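Local coordinates for WbbM protein (Klebsiella pneumoniae, PDB 6U4B), which is a bifunctional, magnesium-binding glycosyltransferase that probably builds an O-antigen polysaccharide by adding sugar units to a growing chain, at residues A[49-54]-A[59-64]; A[73-78]-A[236-241]; A[189-194]-A[199-204]; A[434-439]-A[469-474]. All blocks are in the same frame, centred on the assembly; numbering follows the deposited sequence.

Contact 1: residues A[49-54]-A[59-64]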
loop_
_atom_site.group_PDB
_atom_site.type_symbol
_atom_site.label_atom_id
_atom_site.label_comp_id
_atom_site.label_asym_id
_atom_site.label_seq_id
_atom_site.Cartn_x
_atom_site.Cartn_y
_atom_site.Cartn_z
ATOM N N PRO A 49 23.926 -8.390 -36.108
ATOM C CA PRO A 49 22.638 -7.685 -36.124
ATOM C C PRO A 49 22.510 -6.712 -34.962
ATOM O O PRO A 49 22.993 -6.963 -33.853
ATOM C CB PRO A 49 21.616 -8.822 -36.017
ATOM C CG PRO A 49 22.350 -9.919 -35.309
ATOM C CD PRO A 49 23.785 -9.814 -35.753
ATOM N N LEU A 50 21.852 -5.585 -35.230
ATOM C CA LEU A 50 21.616 -4.554 -34.229
ATOM C C LEU A 50 20.144 -4.173 -34.232
ATOM O O LEU A 50 19.547 -3.982 -35.298
ATOM C CB LEU A 50 22.478 -3.309 -34.482
ATOM C CG LEU A 50 23.972 -3.416 -34.169
ATOM C CD1 LEU A 50 24.688 -2.133 -34.558
ATOM C CD2 LEU A 50 24.194 -3.732 -32.700
ATOM N N HIS A 51 19.569 -4.071 -33.038
ATOM C CA HIS A 51 18.211 -3.571 -32.850
ATOM C C HIS A 51 18.308 -2.053 -32.746
ATOM O O HIS A 51 18.595 -1.509 -31.677
ATOM C CB HIS A 51 17.587 -4.199 -31.606
ATOM C CG HIS A 51 16.181 -3.762 -31.333
ATOM N ND1 HIS A 51 15.452 -4.243 -30.266
ATOM C CD2 HIS A 51 15.367 -2.894 -31.981
ATOM C CE1 HIS A 51 14.253 -3.691 -30.268
ATOM N NE2 HIS A 51 14.175 -2.868 -31.297
ATOM N N VAL A 52 18.078 -1.362 -33.858
ATOM C CA VAL A 52 18.224 0.089 -33.876
ATOM C C VAL A 52 16.995 0.730 -33.249
ATOM O O VAL A 52 15.880 0.195 -33.314
ATOM C CB VAL A 52 18.470 0.611 -35.308
ATOM C CG1 VAL A 52 19.738 -0.003 -35.875
ATOM C CG2 VAL A 52 17.273 0.331 -36.206
ATOM N N GLY A 53 17.200 1.886 -32.620
ATOM C CA GLY A 53 16.122 2.536 -31.897
ATOM C C GLY A 53 15.593 1.733 -30.731
ATOM O O GLY A 53 14.420 1.873 -30.367
ATOM N N LYS A 54 16.432 0.888 -30.126
ATOM C CA LYS A 54 15.967 0.049 -29.027
ATOM C C LYS A 54 15.644 0.866 -27.783
ATOM O O LYS A 54 14.823 0.435 -26.968
ATOM C CB LYS A 54 17.011 -1.026 -28.703
ATOM C CG LYS A 54 16.519 -2.085 -27.713
ATOM C CD LYS A 54 17.513 -3.233 -27.559
ATOM C CE LYS A 54 16.944 -4.334 -26.678
ATOM N NZ LYS A 54 16.764 -3.886 -25.270
ATOM N N ASN A 59 10.631 -3.914 -26.455
ATOM C CA ASN A 59 10.704 -5.307 -26.861
ATOM C C ASN A 59 12.137 -5.735 -27.142
ATOM O O ASN A 59 13.034 -4.916 -27.359
ATOM C CB ASN A 59 9.848 -5.560 -28.106
ATOM C CG ASN A 59 8.368 -5.575 -27.801
ATOM O OD1 ASN A 59 7.866 -4.725 -27.065
ATOM N ND2 ASN A 59 7.660 -6.553 -28.355
ATOM N N GLU A 60 12.332 -7.047 -27.120
ATOM C CA GLU A 60 13.539 -7.699 -27.599
ATOM C C GLU A 60 13.225 -8.383 -28.923
ATOM O O GLU A 60 12.108 -8.861 -29.141
ATOM C CB GLU A 60 14.053 -8.736 -26.593
ATOM C CG GLU A 60 14.233 -8.218 -25.174
ATOM C CD GLU A 60 15.501 -7.406 -25.005
ATOM O OE1 GLU A 60 15.497 -6.460 -24.194
ATOM O OE2 GLU A 60 16.499 -7.711 -25.688
ATOM N N ILE A 61 14.209 -8.423 -29.816
ATOM C CA ILE A 61 14.049 -9.092 -31.102
ATOM C C ILE A 61 15.098 -10.166 -31.336
ATOM O O ILE A 61 15.068 -10.822 -32.385
ATOM C CB ILE A 61 14.038 -8.085 -32.273
ATOM C CG1 ILE A 61 15.409 -7.433 -32.446
ATOM C CG2 ILE A 61 12.971 -7.021 -32.046
ATOM C CD1 ILE A 61 15.426 -6.371 -33.523
ATOM N N GLY A 62 16.019 -10.372 -30.397
ATOM C CA GLY A 62 17.001 -11.429 -30.511
ATOM C C GLY A 62 18.406 -10.993 -30.851
ATOM O O GLY A 62 19.212 -11.839 -31.251
ATOM N N CYS A 63 18.725 -9.714 -30.711
ATOM C CA CYS A 63 20.059 -9.210 -30.998
ATOM C C CYS A 63 20.300 -7.991 -30.121
ATOM O O CYS A 63 19.347 -7.403 -29.595
ATOM C CB CYS A 63 20.220 -8.859 -32.485
ATOM S SG CYS A 63 19.173 -7.499 -33.054
ATOM N N PRO A 64 21.560 -7.603 -29.920
ATOM C CA PRO A 64 21.837 -6.410 -29.111
ATOM C C PRO A 64 21.272 -5.157 -29.761
ATOM O O PRO A 64 21.036 -5.094 -30.970
ATOM C CB PRO A 64 23.370 -6.360 -29.050
ATOM C CG PRO A 64 23.809 -7.760 -29.355
ATOM C CD PRO A 64 22.795 -8.303 -30.307
HETATM O O HOH W 1 16.447 -6.684 -29.072
HETATM O O HOH W 2 14.213 -3.124 -25.229
#

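Contact 2: residues A[73-78]-A[236-241]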
loop_
_atom_site.group_PDB
_atom_site.type_symbol
_atom_site.label_atom_id
_atom_site.label_comp_id
_atom_site.label_asym_id
_atom_site.label_seq_id
_atom_site.Cartn_x
_atom_site.Cartn_y
_atom_site.Cartn_z
ATOM N N SER A 73 20.438 6.235 -29.649
ATOM C CA SER A 73 19.358 5.337 -30.048
ATOM C C SER A 73 18.010 6.048 -30.084
ATOM O O SER A 73 17.195 5.800 -30.981
ATOM C CB SER A 73 19.304 4.138 -29.103
ATOM O OG SER A 73 18.267 3.242 -29.469
ATOM N N PHE A 74 17.755 6.942 -29.126
ATOM C CA PHE A 74 16.463 7.620 -29.092
ATOM C C PHE A 74 16.248 8.525 -30.301
ATOM O O PHE A 74 15.100 8.861 -30.607
ATOM C CB PHE A 74 16.312 8.420 -27.790
ATOM C CG PHE A 74 17.116 9.693 -27.749
ATOM C CD1 PHE A 74 18.441 9.683 -27.342
ATOM C CD2 PHE A 74 16.540 10.904 -28.104
ATOM C CE1 PHE A 74 19.181 10.856 -27.304
ATOM C CE2 PHE A 74 17.274 12.080 -28.067
ATOM C CZ PHE A 74 18.595 12.057 -27.664
ATOM N N LYS A 75 17.315 8.915 -31.000
ATOM C CA LYS A 75 17.192 9.740 -32.197
ATOM C C LYS A 75 16.914 8.924 -33.459
ATOM O O LYS A 75 16.901 9.497 -34.556
ATOM C CB LYS A 75 18.461 10.573 -32.402
ATOM C CG LYS A 75 18.859 11.462 -31.229
ATOM C CD LYS A 75 19.870 12.498 -31.697
ATOM C CE LYS A 75 20.817 12.936 -30.595
ATOM N NZ LYS A 75 21.844 13.886 -31.134
ATOM N N ASN A 76 16.694 7.616 -33.326
ATOM C CA ASN A 76 16.438 6.773 -34.493
ATOM C C ASN A 76 15.260 7.229 -35.352
ATOM O O ASN A 76 15.334 7.053 -36.580
ATOM C CB ASN A 76 16.237 5.323 -34.038
ATOM C CG ASN A 76 16.024 4.367 -35.202
ATOM O OD1 ASN A 76 16.978 3.949 -35.864
ATOM N ND2 ASN A 76 14.768 4.013 -35.452
ATOM N N PRO A 77 14.166 7.779 -34.810
ATOM C CA PRO A 77 13.115 8.311 -35.697
ATOM C C PRO A 77 13.609 9.373 -36.660
ATOM O O PRO A 77 12.944 9.622 -37.674
ATOM C CB PRO A 77 12.088 8.890 -34.715
ATOM C CG PRO A 77 12.250 8.069 -33.495
ATOM C CD PRO A 77 13.719 7.765 -33.403
ATOM N N PHE A 78 14.745 10.004 -36.382
ATOM C CA PHE A 78 15.266 11.095 -37.196
ATOM C C PHE A 78 16.585 10.757 -37.869
ATOM O O PHE A 78 16.810 11.163 -39.009
ATOM C CB PHE A 78 15.438 12.355 -36.327
ATOM C CG PHE A 78 14.348 12.536 -35.303
ATOM C CD1 PHE A 78 13.205 13.257 -35.607
ATOM C CD2 PHE A 78 14.461 11.971 -34.041
ATOM C CE1 PHE A 78 12.197 13.417 -34.671
ATOM C CE2 PHE A 78 13.457 12.125 -33.102
ATOM C CZ PHE A 78 12.324 12.850 -33.417
ATOM N N ASN A 236 26.177 20.194 -35.683
ATOM C CA ASN A 236 25.847 21.580 -35.992
ATOM C C ASN A 236 24.510 21.689 -36.710
ATOM O O ASN A 236 23.800 22.687 -36.544
ATOM C CB ASN A 236 26.955 22.215 -36.833
ATOM C CG ASN A 236 28.211 22.499 -36.031
ATOM O OD1 ASN A 236 28.592 21.722 -35.157
ATOM N ND2 ASN A 236 28.857 23.623 -36.319
ATOM N N LEU A 237 24.150 20.675 -37.503
ATOM C CA LEU A 237 22.878 20.712 -38.217
ATOM C C LEU A 237 21.703 20.767 -37.249
ATOM O O LEU A 237 20.687 21.416 -37.529
ATOM C CB LEU A 237 22.758 19.501 -39.138
ATOM C CG LEU A 237 21.524 19.493 -40.041
ATOM C CD1 LEU A 237 21.540 20.697 -40.974
ATOM C CD2 LEU A 237 21.437 18.196 -40.831
ATOM N N GLU A 238 21.823 20.090 -36.102
ATOM C CA GLU A 238 20.749 20.115 -35.114
ATOM C C GLU A 238 20.477 21.530 -34.615
ATOM O O GLU A 238 19.332 21.863 -34.291
ATOM C CB GLU A 238 21.091 19.204 -33.936
ATOM C CG GLU A 238 21.220 17.731 -34.285
ATOM C CD GLU A 238 21.081 16.837 -33.065
ATOM O OE1 GLU A 238 21.065 15.601 -33.226
ATOM O OE2 GLU A 238 20.981 17.375 -31.942
ATOM N N ASP A 239 21.509 22.373 -34.546
ATOM C CA ASP A 239 21.329 23.748 -34.098
ATOM C C ASP A 239 20.808 24.662 -35.199
ATOM O O ASP A 239 20.281 25.737 -34.891
ATOM C CB ASP A 239 22.649 24.309 -33.564
ATOM C CG ASP A 239 23.089 23.644 -32.272
ATOM O OD1 ASP A 239 22.231 23.413 -31.396
ATOM O OD2 ASP A 239 24.295 23.354 -32.133
ATOM N N ALA A 240 20.933 24.258 -36.464
ATOM C CA ALA A 240 20.669 25.143 -37.590
ATOM C C ALA A 240 19.294 24.952 -38.215
ATOM O O ALA A 240 18.868 25.809 -38.996
ATOM C CB ALA A 240 21.741 24.954 -38.672
ATOM N N ILE A 241 18.592 23.859 -37.909
ATOM C CA ILE A 241 17.285 23.601 -38.497
ATOM C C ILE A 241 16.258 23.401 -37.393
ATOM O O ILE A 241 16.588 23.112 -36.241
ATOM C CB ILE A 241 17.283 22.380 -39.444
ATOM C CG1 ILE A 241 17.592 21.094 -38.678
ATOM C CG2 ILE A 241 18.262 22.581 -40.588
ATOM C CD1 ILE A 241 17.529 19.850 -39.543
#

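Contact 3: residues A[189-194]-A[199-204]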
loop_
_atom_site.group_PDB
_atom_site.type_symbol
_atom_site.label_atom_id
_atom_site.label_comp_id
_atom_site.label_asym_id
_atom_site.label_seq_id
_atom_site.Cartn_x
_atom_site.Cartn_y
_atom_site.Cartn_z
ATOM N N ILE A 189 27.007 24.427 -43.478
ATOM C CA ILE A 189 27.848 23.960 -42.382
ATOM C C ILE A 189 29.112 23.298 -42.915
ATOM O O ILE A 189 30.212 23.525 -42.395
ATOM C CB ILE A 189 27.043 23.014 -41.474
ATOM C CG1 ILE A 189 25.920 23.787 -40.783
ATOM C CG2 ILE A 189 27.949 22.346 -40.451
ATOM C CD1 ILE A 189 24.945 22.910 -40.051
ATOM N N VAL A 190 28.981 22.471 -43.956
ATOM C CA VAL A 190 30.159 21.871 -44.579
ATOM C C VAL A 190 31.083 22.954 -45.115
ATOM O O VAL A 190 32.309 22.865 -44.982
ATOM C CB VAL A 190 29.737 20.894 -45.691
ATOM C CG1 VAL A 190 30.960 20.184 -46.263
ATOM C CG2 VAL A 190 28.726 19.890 -45.166
ATOM N N GLU A 191 30.509 23.998 -45.720
ATOM C CA GLU A 191 31.316 25.092 -46.250
ATOM C C GLU A 191 32.082 25.806 -45.144
ATOM O O GLU A 191 33.277 26.086 -45.288
ATOM C CB GLU A 191 30.427 26.082 -47.005
ATOM C CG GLU A 191 29.812 25.538 -48.283
ATOM C CD GLU A 191 30.752 25.635 -49.461
ATOM O OE1 GLU A 191 31.919 26.034 -49.260
ATOM O OE2 GLU A 191 30.325 25.321 -50.590
ATOM N N LYS A 192 31.412 26.106 -44.030
ATOM C CA LYS A 192 32.070 26.821 -42.940
ATOM C C LYS A 192 33.091 25.940 -42.233
ATOM O O LYS A 192 34.242 26.344 -42.036
ATOM C CB LYS A 192 31.033 27.333 -41.942
ATOM C CG LYS A 192 31.651 27.899 -40.673
ATOM C CD LYS A 192 30.631 28.066 -39.559
ATOM C CE LYS A 192 29.648 29.183 -39.861
ATOM N NZ LYS A 192 28.702 29.391 -38.725
ATOM N N LEU A 193 32.688 24.732 -41.838
ATOM C CA LEU A 193 33.569 23.865 -41.067
ATOM C C LEU A 193 34.680 23.263 -41.914
ATOM O O LEU A 193 35.798 23.083 -41.417
ATOM C CB LEU A 193 32.756 22.751 -40.399
ATOM C CG LEU A 193 31.750 23.218 -39.338
ATOM C CD1 LEU A 193 31.110 22.029 -38.641
ATOM C CD2 LEU A 193 32.427 24.138 -38.332
ATOM N N TYR A 194 34.405 22.966 -43.184
ATOM C CA TYR A 194 35.363 22.310 -44.072
ATOM C C TYR A 194 35.402 23.055 -45.401
ATOM O O TYR A 194 34.797 22.618 -46.391
ATOM C CB TYR A 194 35.005 20.837 -44.266
ATOM C CG TYR A 194 34.865 20.072 -42.970
ATOM C CD1 TYR A 194 35.984 19.600 -42.298
ATOM C CD2 TYR A 194 33.614 19.818 -42.420
ATOM C CE1 TYR A 194 35.864 18.898 -41.113
ATOM C CE2 TYR A 194 33.483 19.116 -41.235
ATOM C CZ TYR A 194 34.611 18.658 -40.587
ATOM O OH TYR A 194 34.487 17.959 -39.409
ATOM N N THR A 199 34.286 22.512 -53.676
ATOM C CA THR A 199 34.229 21.971 -55.032
ATOM C C THR A 199 33.540 20.610 -55.056
ATOM O O THR A 199 32.810 20.293 -56.004
ATOM C CB THR A 199 35.637 21.874 -55.624
ATOM O OG1 THR A 199 36.232 23.178 -55.654
ATOM C CG2 THR A 199 35.589 21.319 -57.047
ATOM N N ALA A 200 33.753 19.795 -54.020
ATOM C CA ALA A 200 33.066 18.509 -53.943
ATOM C C ALA A 200 31.565 18.697 -53.756
ATOM O O ALA A 200 30.763 17.912 -54.276
ATOM C CB ALA A 200 33.647 17.670 -52.807
ATOM N N ILE A 201 31.168 19.735 -53.014
ATOM C CA ILE A 201 29.747 20.040 -52.855
ATOM C C ILE A 201 29.134 20.421 -54.196
ATOM O O ILE A 201 28.045 19.957 -54.558
ATOM C CB ILE A 201 29.549 21.155 -51.813
ATOM C CG1 ILE A 201 30.029 20.693 -50.435
ATOM C CG2 ILE A 201 28.092 21.588 -51.763
ATOM C CD1 ILE A 201 30.120 21.816 -49.419
ATOM N N LYS A 202 29.827 21.281 -54.951
ATOM C CA LYS A 202 29.326 21.696 -56.258
ATOM C C LYS A 202 29.235 20.518 -57.218
ATOM O O LYS A 202 28.272 20.408 -57.986
ATOM C CB LYS A 202 30.226 22.778 -56.857
ATOM C CG LYS A 202 30.238 24.097 -56.116
ATOM C CD LYS A 202 31.010 25.131 -56.922
ATOM C CE LYS A 202 31.109 26.451 -56.187
ATOM N NZ LYS A 202 31.938 26.340 -54.958
ATOM N N THR A 203 30.238 19.638 -57.198
ATOM C CA THR A 203 30.256 18.502 -58.113
ATOM C C THR A 203 29.045 17.604 -57.893
ATOM O O THR A 203 28.351 17.230 -58.846
ATOM C CB THR A 203 31.550 17.707 -57.935
ATOM O OG1 THR A 203 32.675 18.554 -58.191
ATOM C CG2 THR A 203 31.586 16.521 -58.890
ATOM N N PHE A 204 28.771 17.257 -56.635
ATOM C CA PHE A 204 27.649 16.374 -56.340
ATOM C C PHE A 204 26.318 17.049 -56.642
ATOM O O PHE A 204 25.431 16.443 -57.253
ATOM C CB PHE A 204 27.697 15.926 -54.881
ATOM C CG PHE A 204 26.425 15.285 -54.414
ATOM C CD1 PHE A 204 26.052 14.037 -54.884
ATOM C CD2 PHE A 204 25.592 15.936 -53.521
ATOM C CE1 PHE A 204 24.875 13.441 -54.462
ATOM C CE2 PHE A 204 24.415 15.349 -53.095
ATOM C CZ PHE A 204 24.056 14.100 -53.564
#

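Contact 4: residues A[434-439]-A[469-474]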
loop_
_atom_site.group_PDB
_atom_site.type_symbol
_atom_site.label_atom_id
_atom_site.label_comp_id
_atom_site.label_asym_id
_atom_site.label_seq_id
_atom_site.Cartn_x
_atom_site.Cartn_y
_atom_site.Cartn_z
ATOM N N ILE A 434 -8.079 -32.469 -14.259
ATOM C CA ILE A 434 -9.246 -33.126 -13.677
ATOM C C ILE A 434 -10.539 -32.709 -14.367
ATOM O O ILE A 434 -11.540 -33.431 -14.274
ATOM C CB ILE A 434 -9.347 -32.867 -12.164
ATOM C CG1 ILE A 434 -9.691 -31.405 -11.878
ATOM C CG2 ILE A 434 -8.051 -33.260 -11.468
ATOM C CD1 ILE A 434 -9.847 -31.104 -10.403
ATOM N N VAL A 435 -10.552 -31.571 -15.064
ATOM C CA VAL A 435 -11.731 -31.209 -15.846
ATOM C C VAL A 435 -11.890 -32.157 -17.026
ATOM O O VAL A 435 -12.995 -32.642 -17.306
ATOM C CB VAL A 435 -11.655 -29.741 -16.304
ATOM C CG1 VAL A 435 -12.815 -29.423 -17.234
ATOM C CG2 VAL A 435 -11.668 -28.810 -15.106
ATOM N N MET A 436 -10.794 -32.441 -17.735
ATOM C CA MET A 436 -10.844 -33.463 -18.775
ATOM C C MET A 436 -11.171 -34.828 -18.186
ATOM O O MET A 436 -11.861 -35.630 -18.824
ATOM C CB MET A 436 -9.519 -33.510 -19.537
ATOM C CG MET A 436 -9.456 -34.585 -20.620
ATOM S SD MET A 436 -10.666 -34.350 -21.936
ATOM C CE MET A 436 -9.995 -32.908 -22.764
ATOM N N GLU A 437 -10.694 -35.105 -16.968
ATOM C CA GLU A 437 -11.080 -36.335 -16.285
ATOM C C GLU A 437 -12.594 -36.421 -16.137
ATOM O O GLU A 437 -13.181 -37.497 -16.295
ATOM C CB GLU A 437 -10.395 -36.412 -14.920
ATOM C CG GLU A 437 -10.602 -37.732 -14.186
ATOM C CD GLU A 437 -9.949 -37.740 -12.817
ATOM O OE1 GLU A 437 -10.581 -38.226 -11.853
ATOM O OE2 GLU A 437 -8.804 -37.251 -12.701
ATOM N N GLY A 438 -13.243 -35.291 -15.848
ATOM C CA GLY A 438 -14.696 -35.283 -15.781
ATOM C C GLY A 438 -15.347 -35.409 -17.144
ATOM O O GLY A 438 -16.374 -36.077 -17.290
ATOM N N PHE A 439 -14.763 -34.766 -18.162
ATOM C CA PHE A 439 -15.302 -34.882 -19.513
ATOM C C PHE A 439 -15.302 -36.331 -19.984
ATOM O O PHE A 439 -16.262 -36.787 -20.616
ATOM C CB PHE A 439 -14.502 -34.009 -20.481
ATOM C CG PHE A 439 -14.736 -32.533 -20.309
ATOM C CD1 PHE A 439 -15.823 -32.067 -19.587
ATOM C CD2 PHE A 439 -13.872 -31.613 -20.879
ATOM C CE1 PHE A 439 -16.038 -30.708 -19.432
ATOM C CE2 PHE A 439 -14.082 -30.255 -20.727
ATOM C CZ PHE A 439 -15.167 -29.803 -20.002
ATOM N N ASP A 469 -6.439 -41.055 -19.152
ATOM C CA ASP A 469 -6.347 -40.503 -17.809
ATOM C C ASP A 469 -5.086 -39.673 -17.602
ATOM O O ASP A 469 -5.010 -38.922 -16.626
ATOM C CB ASP A 469 -6.418 -41.641 -16.791
ATOM C CG ASP A 469 -6.708 -41.153 -15.390
ATOM O OD1 ASP A 469 -5.784 -41.167 -14.551
ATOM O OD2 ASP A 469 -7.859 -40.739 -15.134
ATOM N N GLU A 470 -4.104 -39.776 -18.494
ATOM C CA GLU A 470 -2.864 -39.022 -18.364
ATOM C C GLU A 470 -2.932 -37.654 -19.033
ATOM O O GLU A 470 -1.897 -36.999 -19.193
ATOM C CB GLU A 470 -1.694 -39.832 -18.927
ATOM C CG GLU A 470 -1.322 -41.034 -18.067
ATOM C CD GLU A 470 -0.271 -41.913 -18.714
ATOM O OE1 GLU A 470 0.179 -41.575 -19.828
ATOM O OE2 GLU A 470 0.102 -42.943 -18.112
ATOM N N TYR A 471 -4.126 -37.211 -19.416
ATOM C CA TYR A 471 -4.296 -35.902 -20.029
ATOM C C TYR A 471 -3.946 -34.806 -19.027
ATOM O O TYR A 471 -4.490 -34.770 -17.920
ATOM C CB TYR A 471 -5.736 -35.748 -20.512
ATOM C CG TYR A 471 -5.990 -34.554 -21.400
ATOM C CD1 TYR A 471 -6.260 -33.301 -20.859
ATOM C CD2 TYR A 471 -5.978 -34.682 -22.784
ATOM C CE1 TYR A 471 -6.504 -32.211 -21.670
ATOM C CE2 TYR A 471 -6.218 -33.601 -23.603
ATOM C CZ TYR A 471 -6.481 -32.367 -23.045
ATOM O OH TYR A 471 -6.721 -31.289 -23.863
ATOM N N PHE A 472 -3.035 -33.915 -19.411
ATOM C CA PHE A 472 -2.540 -32.875 -18.521
ATOM C C PHE A 472 -3.059 -31.506 -18.943
ATOM O O PHE A 472 -3.336 -31.261 -20.122
ATOM C CB PHE A 472 -1.005 -32.855 -18.483
ATOM C CG PHE A 472 -0.362 -32.444 -19.784
ATOM C CD1 PHE A 472 -0.168 -31.103 -20.089
ATOM C CD2 PHE A 472 0.067 -33.398 -20.692
ATOM C CE1 PHE A 472 0.423 -30.724 -21.279
ATOM C CE2 PHE A 472 0.662 -33.025 -21.882
ATOM C CZ PHE A 472 0.839 -31.688 -22.176
ATOM N N GLN A 473 -3.166 -30.610 -17.966
ATOM C CA GLN A 473 -3.636 -29.253 -18.198
ATOM C C GLN A 473 -2.466 -28.352 -18.580
ATOM O O GLN A 473 -1.375 -28.459 -18.013
ATOM C CB GLN A 473 -4.342 -28.719 -16.950
ATOM C CG GLN A 473 -5.567 -27.875 -17.243
ATOM C CD GLN A 473 -5.222 -26.442 -17.582
ATOM O OE1 GLN A 473 -4.373 -25.827 -16.934
ATOM N NE2 GLN A 473 -5.878 -25.900 -18.601
ATOM N N ALA A 474 -2.699 -27.464 -19.544
ATOM C CA ALA A 474 -1.642 -26.646 -20.128
ATOM C C ALA A 474 -1.481 -25.288 -19.452
ATOM O O ALA A 474 -0.716 -24.453 -19.950
ATOM C CB ALA A 474 -1.900 -26.441 -21.625
#

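Contact 1: residues A[49-54]-A[59-64]
P49 meets C63 at the end of strand 47-51: the proline CG lies 3.7 Å from the cysteine CB. SG of C63 lies between the backbone N and carbonyl carbon of its own residue (chi1 65°), which sets it against the backbone where L50 joins H51. L50 brings its CA-H to P64 O, and the same oxygen takes the nearly straight bond from H51 N, 2.7 Å long and in the carbonyl plane. The H51 ring is sandwiched. I61 CD1 sits over one face, 3.8 Å from the ring centroid, in a CH-pi contact, while K54 CB lies over the opposite face and N59 O is at the edge. A water 2.9 Å from H51 ND1 accepts a hydrogen bond from I61 N and donates one to C63 O, which helps hold the ring's rotation. A type II turn from H51 to K54 then brings the lysine back, where NZ makes a salt bridge with E60 OE1 at 3.1 Å, from above the carboxylate plane. Around this turn and the loop behind it, strand 29-35 pairs with L50 and V52 and packs on P49 and I61, helix 82-91 backs L50 and V52, and strand 360-366 receives N59 and E60.

Contact 2: residues A[73-78]-A[236-241]
The carboxylate of E238 is met by K75 on the syn side of OE1, the lysine NZ standing 2.8 Å from OE1 and 21° out of the carboxylate plane. Two aromatic rings frame the lysine at its root. K75 CG rests on one face of the F74 ring, 3.5 Å above its plane and offset toward the rim; K75 CA lies at the edge of the F78 ring, in its plane, and P77 CB is over one face of that ring. The two charged chains approach from opposite directions, both extended beyond CG, so that their ends meet in a single salt bridge. OE2 of E238 stays 3.7 Å from K75 NZ, so the grip is on one oxygen. That oxygen has a second partner in Y79 OH, and two partners at OE1 would probably help hold the carboxylate in its ionised form. The site lies at the border with a second subunit, whose F543 packs on E238 and whose M547 packs on F78, while E238 and I241 also make backbone hydrogen bonds to it. The arrangement is that of a long-range salt bridge from the N-cap residue of helix 76-79 to the last turn of helix 220-240, set inside the DUF4422 region beside a subunit interface of the trimer.

Contact 3: residues A[189-194]-A[199-204]
E191 and I201 mark the closest backbone approach, their CA atoms 8.5 Å apart, where helix 180-193 and helix 198-206 meet across a short connection. Segment 189-194 keeps helical bonds to its end, L193 N to I189 O and Y194 N to V190 O; Y194 is then the first residue to leave helical geometry. In 199-204, T203 N and T203 OG1 both bond to T199 O, reaching it from opposite faces of the carbonyl plane; the hydroxyl bond measures 2.8 Å. Between the helices the contact rests on one methyl group. CD1 of I201 sits 3.7 Å from CG1 of V190, the two side chains running past one another head to foot. CG of E191 lies 3.9 Å from I201 CD1, and the bend at chi2 (-84°) folds the carboxylate back so that OE2 comes to 3.7 Å from the same methyl. The aliphatic part and carboxylate of the glutamate both lie against the methyl, without a hydrogen bond to it. OE2 remains 4.8 Å from K202 NZ, too far for a salt bridge, though the opposite charges may attract weakly. Behind the pair, V190 and Y194 pack on I233 of helix 220-240, I201 also touches I187 of helix 180-193, and A200 and F204 turn to helix 253-272, so the contact joins two consecutive helices that pack beside helices 220-240 and 253-272.

Contact 4: residues A[434-439]-A[469-474]
A Met-aromatic contact, M436 over the ring of Y471, joins helix 434-441 to the residues leading into strand 472-473 in the glycosyltransferase family 8 region. The helix follows strand 428-432, with which strand 472-473 pairs antiparallel, so the contact packs a helix start beside its own sheet. CG of M436 lies over one face of the ring, 3.8 Å from the centroid and 26° off the normal, in a CH-pi contact. The sulfur stands higher, SD 4.5 Å from that centroid and almost exactly on the normal. With chi2 and chi3 near 63° and 71° the chain arches over the ring, and CE comes down again to 3.6 Å from Y471 CZ. Y471 OH is hydrogen-bonded by D508 and Q507 of helix 505-513, which probably helps to hold the ring, and L459 packs on both residues. The side chain of Y471 is about 12 Å from the bound magnesium ion, beyond direct contact. At the other end of the contact E437 and D469 lie side by side, OE2 to OD2 4.4 Å. E437 OE2 has a salt bridge to K432 and OE1 bonds to T545, while D469 has a long, weak ion pair with K432. The shared lysine probably offsets the repulsion of the two carboxylates, and the remainder of the contact is apolar and dispersive.

Overall arrangement
Contacts 1, 2 and 3 all lie in the DUF4422 region, while contact 4 belongs to the glycosyltransferase family 8 region, its centre 59 Å from that of contact 2 and on the opposite side of the chain's centre. Contact 1 is the most central, yet only partly buried, and mixes backbone, water and charged bonds. It touches contact 2, where S73 meets the turn at G53 and K54. Contact 2, a lone ion pair at a subunit border and also partly buried, in turn touches contact 3 through I189 packing on L237, with contact 3 nested in its loop. Contact 3 is a small, buried apolar meeting farther out; contact 4 combines buried aromatic packing with two neighbouring carboxylates.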